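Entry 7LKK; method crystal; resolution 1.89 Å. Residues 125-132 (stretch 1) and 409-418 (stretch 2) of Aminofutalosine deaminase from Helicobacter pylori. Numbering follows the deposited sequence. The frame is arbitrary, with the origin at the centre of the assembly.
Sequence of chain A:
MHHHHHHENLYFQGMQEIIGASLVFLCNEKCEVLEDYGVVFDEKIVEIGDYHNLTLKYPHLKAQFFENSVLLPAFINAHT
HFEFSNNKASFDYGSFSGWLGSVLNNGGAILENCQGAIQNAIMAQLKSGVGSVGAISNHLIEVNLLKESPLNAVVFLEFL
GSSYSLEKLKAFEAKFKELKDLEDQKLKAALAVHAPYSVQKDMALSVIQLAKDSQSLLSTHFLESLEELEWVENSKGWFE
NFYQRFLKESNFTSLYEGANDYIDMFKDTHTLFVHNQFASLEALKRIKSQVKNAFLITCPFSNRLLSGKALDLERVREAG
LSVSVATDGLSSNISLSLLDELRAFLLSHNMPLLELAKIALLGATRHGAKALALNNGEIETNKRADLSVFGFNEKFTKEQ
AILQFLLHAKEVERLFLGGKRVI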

# COMPACT_ATOMS: atom_id res chain seq x y z
N GLN A 125 -11.90 1.59 12.87
CA GLN A 125 -10.84 1.82 13.86
C GLN A 125 -10.74 0.64 14.83
O GLN A 125 -9.67 0.03 14.98
CB GLN A 125 -11.12 3.11 14.64
CG GLN A 125 -11.20 4.36 13.76
CD GLN A 125 -9.87 4.69 13.13
OE1 GLN A 125 -9.00 5.30 13.76
NE2 GLN A 125 -9.70 4.31 11.87
N LEU A 126 -11.85 0.30 15.48
CA LEU A 126 -11.85 -0.73 16.51
C LEU A 126 -11.39 -2.07 15.95
O LEU A 126 -10.56 -2.76 16.57
CB LEU A 126 -13.23 -0.85 17.13
CG LEU A 126 -13.69 0.34 17.97
CD1 LEU A 126 -15.21 0.34 18.12
CD2 LEU A 126 -13.02 0.33 19.33
N LYS A 127 -11.90 -2.47 14.79
CA LYS A 127 -11.49 -3.75 14.22
C LYS A 127 -10.05 -3.73 13.75
O LYS A 127 -9.43 -4.79 13.63
CB LYS A 127 -12.41 -4.13 13.06
CG LYS A 127 -13.75 -4.72 13.49
CD LYS A 127 -14.75 -4.77 12.34
CE LYS A 127 -14.09 -4.57 10.98
NZ LYS A 127 -14.17 -3.16 10.51
N SER A 128 -9.49 -2.55 13.48
CA SER A 128 -8.09 -2.40 13.13
C SER A 128 -7.17 -2.42 14.35
O SER A 128 -5.95 -2.30 14.19
CB SER A 128 -7.88 -1.10 12.35
OG SER A 128 -6.52 -0.96 11.95
N GLY A 129 -7.72 -2.55 15.55
CA GLY A 129 -6.94 -2.52 16.77
C GLY A 129 -6.74 -1.15 17.38
O GLY A 129 -5.96 -1.03 18.33
N VAL A 130 -7.43 -0.13 16.88
CA VAL A 130 -7.27 1.23 17.38
C VAL A 130 -8.14 1.41 18.61
O VAL A 130 -9.34 1.14 18.59
CB VAL A 130 -7.64 2.26 16.29
CG1 VAL A 130 -7.55 3.67 16.84
CG2 VAL A 130 -6.73 2.10 15.08
N GLY A 131 -7.52 1.86 19.71
CA GLY A 131 -8.24 2.10 20.94
C GLY A 131 -8.43 3.57 21.26
O GLY A 131 -9.32 3.94 22.04
N SER A 132 -7.60 4.43 20.67
CA SER A 132 -7.62 5.86 20.96
C SER A 132 -7.49 6.63 19.65
O SER A 132 -6.74 6.23 18.76
CB SER A 132 -6.49 6.27 21.92
OG SER A 132 -6.47 5.44 23.07
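Stretch 2 (409-418) AKEVERLFLG

Stretch 2 lies along the C-terminal end of a helix and the start of the strand that follows it. In stretch 1, the helix runs through Lys127, and Val130 to Ser132 are in a strand. Gly129 closes the helix in a Schellman motif. Its phi of 90° would jam a side chain against the preceding carbonyl, so the position calls for glycine. Gly129 N bonds to Leu126 O at 3.0 Å, and Val130 N bonds to Gln125 O at 2.9 Å.

In stretch 2, Ala409 is the first residue after another helix, and Lys410 and Glu411 continue as loop. Arg414 to Leu417 are in an extended strand. Both stretches advance in the same general direction: Glu411 lies nearest Lys127, with CA to CA 5.3 Å, and Leu417 lies nearest Gly131, with CA to CA 6.6 Å.

One hydrogen bond joins the backbones. Val412 N donates to Lys127 O at 2.9 Å, with an angle of 157° at the hydrogen. The same carbonyl receives a CA-H...O contact from Glu411, with Glu411 CA to Lys127 O at 3.4 Å. The bond therefore ties the backbone of stretch 2 at Val412 to the end of the helix in stretch 1. Beside it, Lys127 CE comes within 3.7 Å of Glu411 OE1.

The remaining contact is mainly apolar. Val412, Leu415 and Leu417 point their CA-to-CB bonds toward stretch 1; in the strand, the alternation leaves Phe416 out of reach. Leu126 starts sideways, but its end comes nearer. Leu126 CD2 meets Leu415 CD2 at 3.7 Å and Leu417 CD1 at 4.0 Å. Val412 CG1 is 3.8 Å from Leu126 O.

Gly131 makes room for Leu417, with Gly131 CA at 3.7 Å from Leu417 CD2. A CB on Gly131 would clash with that methyl. Val130 points away, and its buried carbonyl oxygen has no partner in the model.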

# COMPACT_ATOMS: atom_id res chain seq x y z
N ALA A 409 -1.39 -8.52 9.75
CA ALA A 409 -2.49 -8.15 10.64
C ALA A 409 -3.56 -7.39 9.87
O ALA A 409 -3.28 -6.38 9.23
CB ALA A 409 -1.98 -7.30 11.80
N LYS A 410 -4.80 -7.89 9.93
CA LYS A 410 -5.93 -7.25 9.27
C LYS A 410 -7.04 -6.90 10.24
O LYS A 410 -7.46 -5.74 10.31
CB LYS A 410 -6.45 -8.13 8.13
CG LYS A 410 -5.78 -7.83 6.79
CD LYS A 410 -5.34 -9.08 6.06
CE LYS A 410 -6.52 -9.83 5.47
NZ LYS A 410 -6.08 -11.04 4.72
N GLU A 411 -7.54 -7.88 11.00
CA GLU A 411 -8.61 -7.65 11.96
C GLU A 411 -8.20 -8.20 13.32
O GLU A 411 -7.60 -9.27 13.41
CB GLU A 411 -9.92 -8.31 11.51
CG GLU A 411 -11.09 -8.10 12.47
CD GLU A 411 -12.44 -8.26 11.80
OE1 GLU A 411 -12.57 -7.88 10.62
OE2 GLU A 411 -13.37 -8.77 12.46
N VAL A 412 -8.55 -7.46 14.38
CA VAL A 412 -8.17 -7.87 15.72
C VAL A 412 -9.04 -9.04 16.17
O VAL A 412 -10.22 -9.15 15.81
CB VAL A 412 -8.27 -6.67 16.69
CG1 VAL A 412 -9.71 -6.42 17.13
CG2 VAL A 412 -7.36 -6.88 17.89
N GLU A 413 -8.44 -9.93 16.96
CA GLU A 413 -9.15 -11.08 17.51
C GLU A 413 -9.73 -10.78 18.89
O GLU A 413 -10.83 -11.23 19.21
CB GLU A 413 -8.22 -12.29 17.58
CG GLU A 413 -8.93 -13.62 17.76
CD GLU A 413 -7.97 -14.75 18.05
OE1 GLU A 413 -6.74 -14.53 17.95
OE2 GLU A 413 -8.44 -15.87 18.37
N ARG A 414 -8.99 -10.03 19.70
CA ARG A 414 -9.49 -9.54 20.98
C ARG A 414 -9.07 -8.09 21.13
O ARG A 414 -7.93 -7.73 20.85
CB ARG A 414 -8.95 -10.36 22.16
CG ARG A 414 -9.45 -11.79 22.21
CD ARG A 414 -10.93 -11.85 22.54
NE ARG A 414 -11.37 -13.21 22.84
CZ ARG A 414 -11.55 -14.16 21.93
NH1 ARG A 414 -11.34 -13.91 20.65
NH2 ARG A 414 -11.95 -15.37 22.31
N LEU A 415 -10.01 -7.26 21.57
CA LEU A 415 -9.73 -5.87 21.90
C LEU A 415 -10.25 -5.60 23.30
O LEU A 415 -11.44 -5.78 23.57
CB LEU A 415 -10.37 -4.91 20.89
CG LEU A 415 -10.09 -3.42 21.12
CD1 LEU A 415 -8.60 -3.14 21.10
CD2 LEU A 415 -10.81 -2.57 20.08
N PHE A 416 -9.35 -5.20 24.19
CA PHE A 416 -9.70 -4.78 25.55
C PHE A 416 -9.39 -3.29 25.68
O PHE A 416 -8.29 -2.85 25.34
CB PHE A 416 -8.92 -5.57 26.60
CG PHE A 416 -9.19 -7.05 26.57
CD1 PHE A 416 -8.46 -7.89 25.75
CD2 PHE A 416 -10.17 -7.60 27.38
CE1 PHE A 416 -8.70 -9.25 25.73
CE2 PHE A 416 -10.42 -8.96 27.37
CZ PHE A 416 -9.68 -9.79 26.54
N LEU A 417 -10.36 -2.53 26.17
CA LEU A 417 -10.20 -1.10 26.40
C LEU A 417 -10.58 -0.80 27.84
O LEU A 417 -11.70 -1.07 28.26
CB LEU A 417 -11.06 -0.29 25.43
CG LEU A 417 -10.65 -0.38 23.96
CD1 LEU A 417 -11.51 0.51 23.08
CD2 LEU A 417 -9.17 -0.03 23.79
N GLY A 418 -9.63 -0.24 28.59
CA GLY A 418 -9.82 -0.09 30.02
C GLY A 418 -10.11 -1.39 30.72
O GLY A 418 -10.84 -1.40 31.72